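Local coordinates for putative tagatose-6-phosphate ketose/aldose isomerase (Escherichia coli, PDB 3C3J), which is a putative isomerase of the SIS family, built from two SIS domains in tandem and found here as a pair of subunits, at residues D97-A102 with E124-F129; A201-A206 with I325-S330; F281-P286 with F333-Q338. All coordinates share one frame; numbering follows the deposited sequence.

Overall arrangement
The three contacts follow the two-domain build of the chain. Contact 1 lies in the first SIS domain, where the loop before strand 105-111 meets the end of helix 117-129. Contact 2 lies on the opposite side of the chain's centre from it, and contact 3 is in the second SIS domain: the centre of contact 1 is about 42 Å from that of contact 2 and about 34 Å from that of contact 3. The latter two are neighbours, with centres about 13 Å apart, and they touch where Arg203 of contact 2 packs on the ring of Phe333 of contact 3, NH1 to CD2 3.3 Å. Leu327 and Gln338 make a second touch. Strand 324-326 and helix 335-356, consecutive in the chain, carry one side of each.

Contact 1. Residues D97-A102 with E124-F129; sequences DYLNPA and ELANQF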
ATOM      1  N   ASP A  97       4.732  15.427  -5.459  1.00 16.50           N
ATOM      2  CA  ASP A  97       4.651  14.130  -6.114  1.00 17.32           C
ATOM      3  C   ASP A  97       3.241  13.684  -6.482  1.00 17.18           C
ATOM      4  O   ASP A  97       3.085  12.746  -7.285  1.00 17.60           O
ATOM      5  CB  ASP A  97       5.296  13.087  -5.215  1.00 17.87           C
ATOM      6  CG  ASP A  97       6.814  13.294  -5.048  1.00 20.06           C
ATOM      7  OD1 ASP A  97       7.451  14.015  -5.843  1.00 24.13           O
ATOM      8  OD2 ASP A  97       7.387  12.696  -4.129  1.00 21.94           O
ATOM      9  N   TYR A  98       2.220  14.341  -5.915  1.00 16.49           N
ATOM     10  CA  TYR A  98       0.825  13.882  -6.047  1.00 16.84           C
ATOM     11  C   TYR A  98      -0.158  14.907  -6.621  1.00 16.82           C
ATOM     12  O   TYR A  98      -1.165  14.528  -7.210  1.00 18.37           O
ATOM     13  CB  TYR A  98       0.322  13.384  -4.693  1.00 17.60           C
ATOM     14  CG  TYR A  98       1.174  12.278  -4.134  1.00 16.97           C
ATOM     15  CD1 TYR A  98       1.116  10.978  -4.659  1.00 18.11           C
ATOM     16  CD2 TYR A  98       2.051  12.528  -3.106  1.00 19.13           C
ATOM     17  CE1 TYR A  98       1.924   9.985  -4.141  1.00 19.19           C
ATOM     18  CE2 TYR A  98       2.865  11.577  -2.617  1.00 19.66           C
ATOM     19  CZ  TYR A  98       2.808  10.295  -3.118  1.00 20.18           C
ATOM     20  OH  TYR A  98       3.677   9.358  -2.558  1.00 22.79           O
ATOM     21  N   LEU A  99       0.130  16.192  -6.460  1.00 16.08           N
ATOM     22  CA  LEU A  99      -0.799  17.265  -6.826  1.00 15.84           C
ATOM     23  C   LEU A  99      -0.341  17.849  -8.136  1.00 16.51           C
ATOM     24  O   LEU A  99       0.789  18.351  -8.243  1.00 17.59           O
ATOM     25  CB  LEU A  99      -0.821  18.336  -5.726  1.00 15.62           C
ATOM     26  CG  LEU A  99      -1.358  17.819  -4.391  1.00 14.64           C
ATOM     27  CD1 LEU A  99      -1.112  18.870  -3.281  1.00 14.68           C
ATOM     28  CD2 LEU A  99      -2.857  17.462  -4.529  1.00 15.71           C
ATOM     29  N   ASN A 100      -1.189  17.744  -9.150  1.00 16.38           N
ATOM     30  CA  ASN A 100      -0.815  18.072 -10.519  1.00 16.25           C
ATOM     31  C   ASN A 100      -1.379  19.441 -10.907  1.00 15.96           C
ATOM     32  O   ASN A 100      -2.585  19.587 -11.104  1.00 15.60           O
ATOM     33  CB  ASN A 100      -1.330  16.996 -11.483  1.00 16.19           C
ATOM     34  CG  ASN A 100      -0.767  17.165 -12.888  1.00 16.53           C
ATOM     35  OD1 ASN A 100      -0.398  18.271 -13.299  1.00 19.26           O
ATOM     36  ND2 ASN A 100      -0.704  16.078 -13.629  1.00 15.66           N
ATOM     37  N   PRO A 101      -0.504  20.454 -11.037  1.00 16.54           N
ATOM     38  CA  PRO A 101      -0.975  21.787 -11.375  1.00 17.19           C
ATOM     39  C   PRO A 101      -1.611  21.945 -12.767  1.00 17.74           C
ATOM     40  O   PRO A 101      -2.211  22.981 -13.039  1.00 18.54           O
ATOM     41  CB  PRO A 101       0.293  22.650 -11.259  1.00 17.76           C
ATOM     42  CG  PRO A 101       1.220  21.864 -10.422  1.00 18.03           C
ATOM     43  CD  PRO A 101       0.956  20.441 -10.838  1.00 17.69           C
ATOM     44  N   ALA A 102      -1.472  20.944 -13.631  1.00 17.39           N
ATOM     45  CA  ALA A 102      -1.887  21.043 -15.027  1.00 17.28           C
ATOM     46  C   ALA A 102      -3.319  20.603 -15.288  1.00 17.93           C
ATOM     47  O   ALA A 102      -3.794  20.768 -16.422  1.00 17.95           O
ATOM     48  CB  ALA A 102      -0.939  20.202 -15.917  1.00 17.44           C
ATOM     49  N   GLU A 124      -5.139  22.855   2.098  1.00 13.65           N
ATOM     50  CA  GLU A 124      -4.390  24.088   1.810  1.00 15.01           C
ATOM     51  C   GLU A 124      -3.358  23.846   0.718  1.00 13.94           C
ATOM     52  O   GLU A 124      -3.190  24.663  -0.186  1.00 13.33           O
ATOM     53  CB  GLU A 124      -3.684  24.600   3.085  1.00 15.89           C
ATOM     54  CG  GLU A 124      -4.638  25.090   4.221  1.00 18.76           C
ATOM     55  CD  GLU A 124      -3.904  25.378   5.576  1.00 21.05           C
ATOM     56  OE1 GLU A 124      -2.748  24.903   5.776  1.00 31.75           O
ATOM     57  OE2 GLU A 124      -4.482  26.058   6.467  1.00 28.59           O
ATOM     58  N   LEU A 125      -2.669  22.703   0.807  1.00 12.91           N
ATOM     59  CA  LEU A 125      -1.662  22.343  -0.181  1.00 12.90           C
ATOM     60  C   LEU A 125      -2.281  22.123  -1.569  1.00 12.89           C
ATOM     61  O   LEU A 125      -1.741  22.609  -2.574  1.00 11.86           O
ATOM     62  CB  LEU A 125      -0.895  21.124   0.313  1.00 12.79           C
ATOM     63  CG  LEU A 125       0.194  21.363   1.367  1.00 11.74           C
ATOM     64  CD1 LEU A 125       0.581  20.002   2.015  1.00 11.77           C
ATOM     65  CD2 LEU A 125       1.417  22.043   0.726  1.00 13.35           C
ATOM     66  N   ALA A 126      -3.448  21.478  -1.610  1.00 11.79           N
ATOM     67  CA  ALA A 126      -4.141  21.234  -2.867  1.00 13.16           C
ATOM     68  C   ALA A 126      -4.525  22.580  -3.497  1.00 13.62           C
ATOM     69  O   ALA A 126      -4.269  22.804  -4.693  1.00 13.51           O
ATOM     70  CB  ALA A 126      -5.352  20.331  -2.669  1.00 12.47           C
ATOM     71  N   ASN A 127      -5.047  23.498  -2.684  1.00 13.98           N
ATOM     72  CA  ASN A 127      -5.365  24.853  -3.156  1.00 14.64           C
ATOM     73  C   ASN A 127      -4.121  25.622  -3.642  1.00 14.94           C
ATOM     74  O   ASN A 127      -4.167  26.294  -4.673  1.00 15.64           O
ATOM     75  CB  ASN A 127      -6.044  25.681  -2.064  1.00 15.07           C
ATOM     76  CG  ASN A 127      -7.480  25.293  -1.824  1.00 15.77           C
ATOM     77  OD1 ASN A 127      -8.192  24.839  -2.726  1.00 16.97           O
ATOM     78  ND2 ASN A 127      -7.929  25.504  -0.594  1.00 17.63           N
ATOM     79  N   GLN A 128      -3.020  25.510  -2.907  1.00 14.36           N
ATOM     80  CA  GLN A 128      -1.754  26.138  -3.292  1.00 15.35           C
ATOM     81  C   GLN A 128      -1.191  25.584  -4.604  1.00 14.45           C
ATOM     82  O   GLN A 128      -0.724  26.358  -5.454  1.00 13.89           O
ATOM     83  CB  GLN A 128      -0.708  25.938  -2.203  1.00 15.22           C
ATOM     84  CG  GLN A 128      -0.753  26.888  -1.047  1.00 18.51           C
ATOM     85  CD  GLN A 128       0.410  26.588  -0.082  1.00 18.80           C
ATOM     86  OE1 GLN A 128       1.483  27.223  -0.127  1.00 28.56           O
ATOM     87  NE2 GLN A 128       0.224  25.586   0.729  1.00 22.05           N
ATOM     88  N   PHE A 129      -1.214  24.258  -4.753  1.00 13.81           N
ATOM     89  CA  PHE A 129      -0.600  23.597  -5.916  1.00 14.03           C
ATOM     90  C   PHE A 129      -1.462  23.600  -7.190  1.00 14.09           C
ATOM     91  O   PHE A 129      -0.925  23.689  -8.290  1.00 14.25           O
ATOM     92  CB  PHE A 129      -0.214  22.147  -5.597  1.00 14.58           C
ATOM     93  CG  PHE A 129       1.140  22.001  -4.962  1.00 14.18           C
ATOM     94  CD1 PHE A 129       1.359  22.391  -3.670  1.00 14.30           C
ATOM     95  CD2 PHE A 129       2.206  21.453  -5.675  1.00 16.37           C
ATOM     96  CE1 PHE A 129       2.633  22.261  -3.104  1.00 16.55           C
ATOM     97  CE2 PHE A 129       3.457  21.339  -5.114  1.00 16.46           C
ATOM     98  CZ  PHE A 129       3.664  21.725  -3.832  1.00 16.26           C
TER
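Leu99 reaches over the backbone of the helix ending at Phe129, and no hydrogen bond joins the two segments, although carbonyl oxygens lie at the interface. Its CD1 sits 3.9 Å from Ala126 CA and equally close to the carbonyl group of Leu125, whose oxygen is already taken by the helical bond from Phe129 N. With CD1 anti to CA (chi2 170°), the leucine stretches this methyl toward the helix. CD2 turns to the methyl of Ala126, 4.2 Å from its CB.

Phe129 is the main partner on the helix. Phe129 CB and Leu99 CB point toward each other's segments and meet at 3.9 Å. The phenylalanine ring continues past the leucine, whose CD1 approaches it obliquely. Leu99 thus lies against one side of the helix, its CB on Phe129 CB and its methyls on Leu125 and Ala126. Further along, Pro101 borders the helix end: its CB lies 3.4 Å from Phe129 O, with CG almost as near, so carbon atoms of the proline ring cover a carbonyl of the last turn. The chain is kept bent here by an Asx turn across Pro101, in which Ala102 N donates to Asn100 OD1 at 2.9 Å.

Helix 117-129 lies between strands 105-111 and 133-139 in the chain, in a beta-alpha-beta unit of the first parallel sheet, and the contact joins its C-terminal end to the loop that leads into strand 105-111. Leu91 of helix 88-93 and Val130 also touch Leu99, while Ala126 packs on Cys133 of strand 133-139. Trp382, near the C-terminus, meets the Phe129 ring with planes at about 60°, and Tyr287 of the second subunit packs against Leu125.

Contact 2. Residues A201-A206 with I325-S330; sequences ADRCQA and IILPPS
Arg203 grips the carbonyl of Pro328 side-on, two nitrogens sharing one oxygen. NE donates to Pro328 O at 2.8 Å with an N-H...O angle of 150°; NH2 donates to the same Pro328 O at 3.1 Å, more bent at 136°. The oxygen lies near the guanidinium plane, at its edge. CG stands anti to the backbone N (chi1 -162°), and the extended chain from there to NE carries the group across to the loop.

NH2 has further, weak bonds to two waters. One bridges to the backbone of Ser330, donating to Ser330 O at 3.3 Å; the other lies 2.6 Å from Leu327 O, at the edge of the guanidinium. Leu327 CD1 covers the centre of one face, 3.9 Å from Arg203 CZ; Ser330 CB lies over the opposite face toward its rim. The close approach of Ser330 OG to the guanidinium is doubtful; the hydroxyl has a hydrogen-bond partner just beyond the segment. One turn on, Ala206 CB rests 3.8 Å from Pro328 CG.

Phe333 adds a cation-pi contact to Arg203. The arrangement ties helix 198-210 to the loop leaving strand 324-326, an outermost strand of the second five-stranded parallel sheet, the alpha/beta core typical of an SIS domain.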
ATOM      1  N   ALA A 201     -27.069  -2.901   4.835  1.00 14.81           N
ATOM      2  CA  ALA A 201     -27.413  -2.619   6.218  1.00 15.37           C
ATOM      3  C   ALA A 201     -28.122  -3.823   6.829  1.00 15.78           C
ATOM      4  O   ALA A 201     -27.797  -4.222   7.929  1.00 16.26           O
ATOM      5  CB  ALA A 201     -28.308  -1.350   6.310  1.00 14.70           C
ATOM      6  N   ASP A 202     -29.083  -4.395   6.109  1.00 16.35           N
ATOM      7  CA  ASP A 202     -29.802  -5.599   6.589  1.00 16.92           C
ATOM      8  C   ASP A 202     -28.850  -6.785   6.871  1.00 16.56           C
ATOM      9  O   ASP A 202     -28.960  -7.459   7.874  1.00 15.79           O
ATOM     10  CB  ASP A 202     -30.845  -6.079   5.560  1.00 17.95           C
ATOM     11  CG  ASP A 202     -32.121  -5.207   5.506  1.00 20.79           C
ATOM     12  OD1 ASP A 202     -32.301  -4.281   6.334  1.00 23.38           O
ATOM     13  OD2 ASP A 202     -32.962  -5.465   4.600  1.00 22.54           O
ATOM     14  N   ARG A 203     -27.922  -7.031   5.955  1.00 16.52           N
ATOM     15  CA  ARG A 203     -27.016  -8.142   6.085  1.00 16.39           C
ATOM     16  C   ARG A 203     -26.039  -7.920   7.213  1.00 16.06           C
ATOM     17  O   ARG A 203     -25.779  -8.821   7.973  1.00 14.24           O
ATOM     18  CB  ARG A 203     -26.277  -8.382   4.785  1.00 16.75           C
ATOM     19  CG  ARG A 203     -25.653  -9.737   4.695  1.00 18.76           C
ATOM     20  CD  ARG A 203     -24.832  -9.811   3.427  1.00 18.36           C
ATOM     21  NE  ARG A 203     -24.684 -11.168   2.962  1.00 19.08           N
ATOM     22  CZ  ARG A 203     -24.107 -11.480   1.813  1.00 19.71           C
ATOM     23  NH1 ARG A 203     -23.595 -10.528   1.041  1.00 21.69           N
ATOM     24  NH2 ARG A 203     -24.040 -12.735   1.433  1.00 20.08           N
ATOM     25  N   CYS A 204     -25.533  -6.692   7.345  1.00 15.30           N
ATOM     26  CA  CYS A 204     -24.616  -6.381   8.436  1.00 15.69           C
ATOM     27  C   CYS A 204     -25.328  -6.422   9.798  1.00 15.50           C
ATOM     28  O   CYS A 204     -24.738  -6.876  10.788  1.00 15.03           O
ATOM     29  CB  CYS A 204     -23.914  -5.046   8.176  1.00 15.99           C
ATOM     30  SG  CYS A 204     -22.724  -5.195   6.813  1.00 17.28           S
ATOM     31  N   GLN A 205     -26.587  -6.006   9.839  1.00 15.64           N
ATOM     32  CA  GLN A 205     -27.406  -6.165  11.062  1.00 15.70           C
ATOM     33  C   GLN A 205     -27.560  -7.655  11.397  1.00 15.55           C
ATOM     34  O   GLN A 205     -27.458  -8.033  12.559  1.00 15.45           O
ATOM     35  CB  GLN A 205     -28.770  -5.467  10.895  1.00 16.41           C
ATOM     36  CG  GLN A 205     -29.721  -5.508  12.117  1.00 17.47           C
ATOM     37  CD  GLN A 205     -29.286  -4.575  13.249  1.00 20.01           C
ATOM     38  OE1 GLN A 205     -28.240  -3.928  13.171  1.00 20.86           O
ATOM     39  NE2 GLN A 205     -30.087  -4.521  14.324  1.00 21.00           N
ATOM     40  N   ALA A 206     -27.786  -8.494  10.390  1.00 15.22           N
ATOM     41  CA  ALA A 206     -27.838  -9.967  10.598  1.00 15.56           C
ATOM     42  C   ALA A 206     -26.507 -10.555  11.109  1.00 15.63           C
ATOM     43  O   ALA A 206     -26.501 -11.493  11.939  1.00 15.14           O
ATOM     44  CB  ALA A 206     -28.287 -10.684   9.322  1.00 15.22           C
ATOM     45  N   ILE A 325     -16.721 -18.910   7.810  1.00 17.84           N
ATOM     46  CA  ILE A 325     -17.938 -18.207   8.133  1.00 17.78           C
ATOM     47  C   ILE A 325     -18.645 -17.924   6.813  1.00 17.61           C
ATOM     48  O   ILE A 325     -18.065 -17.321   5.917  1.00 17.44           O
ATOM     49  CB  ILE A 325     -17.644 -16.888   8.878  1.00 17.32           C
ATOM     50  CG1 ILE A 325     -16.990 -17.160  10.217  1.00 17.82           C
ATOM     51  CG2 ILE A 325     -18.918 -16.059   9.082  1.00 18.02           C
ATOM     52  CD1 ILE A 325     -16.427 -15.919  10.870  1.00 18.29           C
ATOM     53  N   ILE A 326     -19.879 -18.389   6.663  1.00 17.54           N
ATOM     54  CA  ILE A 326     -20.687 -18.030   5.493  1.00 17.36           C
ATOM     55  C   ILE A 326     -21.563 -16.861   5.879  1.00 17.84           C
ATOM     56  O   ILE A 326     -22.223 -16.883   6.909  1.00 16.83           O
ATOM     57  CB  ILE A 326     -21.566 -19.199   4.971  1.00 18.08           C
ATOM     58  CG1 ILE A 326     -20.710 -20.452   4.719  1.00 18.73           C
ATOM     59  CG2 ILE A 326     -22.332 -18.787   3.717  1.00 17.47           C
ATOM     60  CD1 ILE A 326     -19.537 -20.280   3.778  1.00 18.48           C
ATOM     61  N   LEU A 327     -21.526 -15.811   5.065  1.00 18.09           N
ATOM     62  CA  LEU A 327     -22.311 -14.617   5.319  1.00 18.17           C
ATOM     63  C   LEU A 327     -23.814 -14.932   5.284  1.00 18.82           C
ATOM     64  O   LEU A 327     -24.238 -15.856   4.586  1.00 18.51           O
ATOM     65  CB  LEU A 327     -21.989 -13.539   4.273  1.00 17.86           C
ATOM     66  CG  LEU A 327     -20.531 -13.081   4.165  1.00 17.91           C
ATOM     67  CD1 LEU A 327     -20.407 -12.082   3.007  1.00 16.93           C
ATOM     68  CD2 LEU A 327     -20.057 -12.463   5.478  1.00 16.89           C
ATOM     69  N   PRO A 328     -24.624 -14.169   6.032  1.00 19.48           N
ATOM     70  CA  PRO A 328     -26.088 -14.362   5.950  1.00 19.75           C
ATOM     71  C   PRO A 328     -26.589 -14.296   4.515  1.00 19.79           C
ATOM     72  O   PRO A 328     -26.030 -13.556   3.718  1.00 19.16           O
ATOM     73  CB  PRO A 328     -26.657 -13.173   6.759  1.00 19.08           C
ATOM     74  CG  PRO A 328     -25.610 -12.830   7.693  1.00 19.44           C
ATOM     75  CD  PRO A 328     -24.272 -13.134   7.016  1.00 19.63           C
ATOM     76  N   PRO A 329     -27.652 -15.054   4.180  1.00 20.63           N
ATOM     77  CA  PRO A 329     -28.148 -14.997   2.814  1.00 20.70           C
ATOM     78  C   PRO A 329     -28.586 -13.614   2.424  1.00 20.62           C
ATOM     79  O   PRO A 329     -29.180 -12.892   3.234  1.00 20.61           O
ATOM     80  CB  PRO A 329     -29.361 -15.949   2.827  1.00 21.25           C
ATOM     81  CG  PRO A 329     -29.097 -16.856   3.953  1.00 22.32           C
ATOM     82  CD  PRO A 329     -28.447 -15.990   4.997  1.00 21.40           C
ATOM     83  N   SER A 330     -28.287 -13.254   1.182  1.00 20.49           N
ATOM     84  CA  SER A 330     -28.721 -12.000   0.583  1.00 20.50           C
ATOM     85  C   SER A 330     -28.631 -12.101  -0.924  1.00 19.82           C
ATOM     86  O   SER A 330     -28.143 -13.108  -1.474  1.00 19.37           O
ATOM     87  CB  SER A 330     -27.820 -10.854   1.045  1.00 21.10           C
ATOM     88  OG  SER A 330     -26.499 -11.032   0.519  1.00 22.78           O
TER
HETATM   89  O   HOH W   1     -24.851 -13.050  -1.506  1.00 24.61           O
HETATM   90  O   HOH W   2     -24.491 -15.997   1.958  1.00 26.08           O

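Contact 3. Residues F281-P286 with F333-Q338; sequences FVSSHP and FIDVEQ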
ATOM      1  N   PHE A 281     -10.804 -12.821   3.165  1.00 14.79           N
ATOM      2  CA  PHE A 281     -12.030 -12.199   2.682  1.00 14.73           C
ATOM      3  C   PHE A 281     -12.244 -12.615   1.202  1.00 15.38           C
ATOM      4  O   PHE A 281     -11.614 -12.066   0.290  1.00 15.20           O
ATOM      5  CB  PHE A 281     -11.947 -10.661   2.756  1.00 14.33           C
ATOM      6  CG  PHE A 281     -11.740 -10.078   4.155  1.00 14.56           C
ATOM      7  CD1 PHE A 281     -12.082 -10.771   5.322  1.00 12.86           C
ATOM      8  CD2 PHE A 281     -11.283  -8.777   4.281  1.00 14.40           C
ATOM      9  CE1 PHE A 281     -11.892 -10.201   6.565  1.00 13.57           C
ATOM     10  CE2 PHE A 281     -11.122  -8.183   5.515  1.00 14.55           C
ATOM     11  CZ  PHE A 281     -11.439  -8.880   6.664  1.00 13.88           C
ATOM     12  N   VAL A 282     -13.122 -13.590   0.968  1.00 14.88           N
ATOM     13  CA  VAL A 282     -13.299 -14.143  -0.359  1.00 15.03           C
ATOM     14  C   VAL A 282     -14.151 -13.231  -1.259  1.00 14.99           C
ATOM     15  O   VAL A 282     -15.253 -12.812  -0.889  1.00 15.99           O
ATOM     16  CB  VAL A 282     -13.918 -15.565  -0.269  1.00 15.03           C
ATOM     17  CG1 VAL A 282     -14.138 -16.183  -1.675  1.00 15.46           C
ATOM     18  CG2 VAL A 282     -13.035 -16.456   0.580  1.00 15.03           C
ATOM     19  N   SER A 283     -13.636 -12.932  -2.446  1.00 14.85           N
ATOM     20  CA  SER A 283     -14.359 -12.107  -3.406  1.00 14.91           C
ATOM     21  C   SER A 283     -15.683 -12.742  -3.810  1.00 15.17           C
ATOM     22  O   SER A 283     -15.803 -13.963  -3.866  1.00 15.01           O
ATOM     23  CB  SER A 283     -13.493 -11.826  -4.648  1.00 15.17           C
ATOM     24  OG  SER A 283     -14.189 -11.009  -5.575  1.00 12.83           O
ATOM     25  N   SER A 284     -16.669 -11.892  -4.079  1.00 15.49           N
ATOM     26  CA  SER A 284     -17.933 -12.291  -4.710  1.00 15.88           C
ATOM     27  C   SER A 284     -17.870 -12.221  -6.232  1.00 15.93           C
ATOM     28  O   SER A 284     -18.816 -12.618  -6.929  1.00 14.84           O
ATOM     29  CB  SER A 284     -19.064 -11.388  -4.214  1.00 15.62           C
ATOM     30  OG  SER A 284     -18.831 -10.047  -4.592  1.00 16.48           O
ATOM     31  N   HIS A 285     -16.772 -11.691  -6.747  1.00 16.41           N
ATOM     32  CA  HIS A 285     -16.609 -11.573  -8.178  1.00 16.96           C
ATOM     33  C   HIS A 285     -16.183 -12.936  -8.708  1.00 17.18           C
ATOM     34  O   HIS A 285     -15.233 -13.542  -8.209  1.00 16.94           O
ATOM     35  CB  HIS A 285     -15.606 -10.481  -8.568  1.00 16.62           C
ATOM     36  CG  HIS A 285     -15.622 -10.156 -10.029  1.00 17.33           C
ATOM     37  ND1 HIS A 285     -15.094 -11.000 -10.983  1.00 17.91           N
ATOM     38  CD2 HIS A 285     -16.102  -9.081 -10.699  1.00 18.47           C
ATOM     39  CE1 HIS A 285     -15.254 -10.458 -12.185  1.00 18.77           C
ATOM     40  NE2 HIS A 285     -15.857  -9.292 -12.039  1.00 17.90           N
ATOM     41  N   PRO A 286     -16.907 -13.445  -9.709  1.00 17.99           N
ATOM     42  CA  PRO A 286     -16.675 -14.827 -10.165  1.00 17.80           C
ATOM     43  C   PRO A 286     -15.274 -15.077 -10.787  1.00 17.72           C
ATOM     44  O   PRO A 286     -14.743 -16.184 -10.706  1.00 19.07           O
ATOM     45  CB  PRO A 286     -17.802 -15.042 -11.171  1.00 18.85           C
ATOM     46  CG  PRO A 286     -18.118 -13.667 -11.668  1.00 19.32           C
ATOM     47  CD  PRO A 286     -17.982 -12.784 -10.467  1.00 18.55           C
ATOM     48  N   PHE A 333     -23.800  -9.412  -3.812  1.00 17.78           N
ATOM     49  CA  PHE A 333     -23.139  -8.163  -3.468  1.00 17.69           C
ATOM     50  C   PHE A 333     -21.870  -8.040  -4.313  1.00 17.00           C
ATOM     51  O   PHE A 333     -21.168  -9.024  -4.551  1.00 17.59           O
ATOM     52  CB  PHE A 333     -22.691  -8.154  -1.990  1.00 17.63           C
ATOM     53  CG  PHE A 333     -23.759  -7.788  -0.985  1.00 17.41           C
ATOM     54  CD1 PHE A 333     -25.114  -7.976  -1.241  1.00 16.56           C
ATOM     55  CD2 PHE A 333     -23.374  -7.326   0.288  1.00 17.38           C
ATOM     56  CE1 PHE A 333     -26.068  -7.658  -0.283  1.00 17.83           C
ATOM     57  CE2 PHE A 333     -24.307  -7.035   1.255  1.00 16.40           C
ATOM     58  CZ  PHE A 333     -25.670  -7.211   0.970  1.00 17.72           C
ATOM     59  N   ILE A 334     -21.544  -6.828  -4.724  1.00 16.14           N
ATOM     60  CA  ILE A 334     -20.256  -6.554  -5.330  1.00 15.13           C
ATOM     61  C   ILE A 334     -19.210  -6.341  -4.211  1.00 14.87           C
ATOM     62  O   ILE A 334     -19.568  -6.255  -3.021  1.00 14.45           O
ATOM     63  CB  ILE A 334     -20.317  -5.362  -6.296  1.00 15.21           C
ATOM     64  CG1 ILE A 334     -20.725  -4.072  -5.581  1.00 13.58           C
ATOM     65  CG2 ILE A 334     -21.275  -5.655  -7.489  1.00 16.61           C
ATOM     66  CD1 ILE A 334     -20.699  -2.809  -6.497  1.00 13.73           C
ATOM     67  N   ASP A 335     -17.928  -6.296  -4.559  1.00 14.06           N
ATOM     68  CA  ASP A 335     -16.915  -6.318  -3.507  1.00 14.54           C
ATOM     69  C   ASP A 335     -16.927  -5.083  -2.615  1.00 14.25           C
ATOM     70  O   ASP A 335     -16.671  -5.197  -1.422  1.00 13.29           O
ATOM     71  CB  ASP A 335     -15.520  -6.628  -4.045  1.00 15.14           C
ATOM     72  CG  ASP A 335     -15.281  -8.129  -4.239  1.00 15.42           C
ATOM     73  OD1 ASP A 335     -16.027  -8.959  -3.649  1.00 15.72           O
ATOM     74  OD2 ASP A 335     -14.333  -8.491  -4.980  1.00 17.38           O
ATOM     75  N   VAL A 336     -17.254  -3.918  -3.163  1.00 13.95           N
ATOM     76  CA  VAL A 336     -17.310  -2.727  -2.312  1.00 14.73           C
ATOM     77  C   VAL A 336     -18.466  -2.821  -1.289  1.00 15.37           C
ATOM     78  O   VAL A 336     -18.379  -2.230  -0.203  1.00 16.00           O
ATOM     79  CB  VAL A 336     -17.366  -1.392  -3.109  1.00 14.94           C
ATOM     80  CG1 VAL A 336     -16.037  -1.147  -3.901  1.00 15.44           C
ATOM     81  CG2 VAL A 336     -18.644  -1.312  -4.033  1.00 14.06           C
ATOM     82  N   GLU A 337     -19.545  -3.532  -1.642  1.00 14.42           N
ATOM     83  CA  GLU A 337     -20.629  -3.848  -0.694  1.00 15.18           C
ATOM     84  C   GLU A 337     -20.200  -4.858   0.353  1.00 14.63           C
ATOM     85  O   GLU A 337     -20.463  -4.656   1.536  1.00 15.43           O
ATOM     86  CB  GLU A 337     -21.875  -4.330  -1.426  1.00 14.58           C
ATOM     87  CG  GLU A 337     -22.508  -3.212  -2.292  1.00 16.90           C
ATOM     88  CD  GLU A 337     -23.704  -3.701  -3.101  1.00 18.03           C
ATOM     89  OE1 GLU A 337     -23.639  -4.859  -3.570  1.00 20.31           O
ATOM     90  OE2 GLU A 337     -24.684  -2.922  -3.285  1.00 18.80           O
ATOM     91  N   GLN A 338     -19.537  -5.928  -0.090  1.00 14.69           N
ATOM     92  CA  GLN A 338     -18.944  -6.940   0.808  1.00 14.33           C
ATOM     93  C   GLN A 338     -17.987  -6.405   1.867  1.00 13.66           C
ATOM     94  O   GLN A 338     -17.887  -6.979   2.949  1.00 12.81           O
ATOM     95  CB  GLN A 338     -18.129  -7.957   0.004  1.00 14.60           C
ATOM     96  CG  GLN A 338     -18.937  -8.971  -0.777  1.00 14.37           C
ATOM     97  CD  GLN A 338     -18.219 -10.314  -0.854  1.00 15.39           C
ATOM     98  OE1 GLN A 338     -17.065 -10.426  -1.340  1.00 18.27           O
ATOM     99  NE2 GLN A 338     -18.881 -11.329  -0.377  1.00 11.51           N
TER
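Ser284 faces Asp335 and Gln338 across the contact, and these three bury the most surface in it. The serine uses both its backbone and its hydroxyl. Its N donates to Asp335 OD1 at 3.0 Å, nearly straight at 169°, while its OG, lying between the backbone N and the carbonyl carbon (chi1 63°), donates to Phe333 O at 2.6 Å. One residue therefore binds both the first turn of helix 335-356 and the chain just ahead of it.

Asp335 answers with both carboxylate oxygens. OD1 takes the Ser284 N-H, and OD2 takes the hydroxyl of Ser283 at 2.6 Å from its OG; each oxygen uses its syn lone pair, so consecutive serines hold the carboxylate at both of its oxygens and restrain its rotation. Ser283 OG is itself an acceptor, from His285 N at 2.9 Å, in an ST turn that shapes the loop presenting these donors.

Gln338, one turn further along the helix, points its CB toward the loop, and its CD lies 3.6 Å from Ser284 CB. At the start of the helix, Ile334 is the N-cap residue, and its N donates to Glu337 OE1 at 3.1 Å; that carboxylate also forms a salt bridge with Arg331.

The loop runs from strand 276-281 to helix 288-302, whose Asp292 and Arg289 bind the backbone N and O of Ser283, respectively. His285 ND1 accepts from Tyr287 N, and the residue packs on Met96 of the second subunit. Leu235 of helix 235-249 touches Asp335, whereas Ile334 and Val336 lean on Trp74 of helix 63-79, bringing a helix from the first SIS domain against the start of helix 335-356.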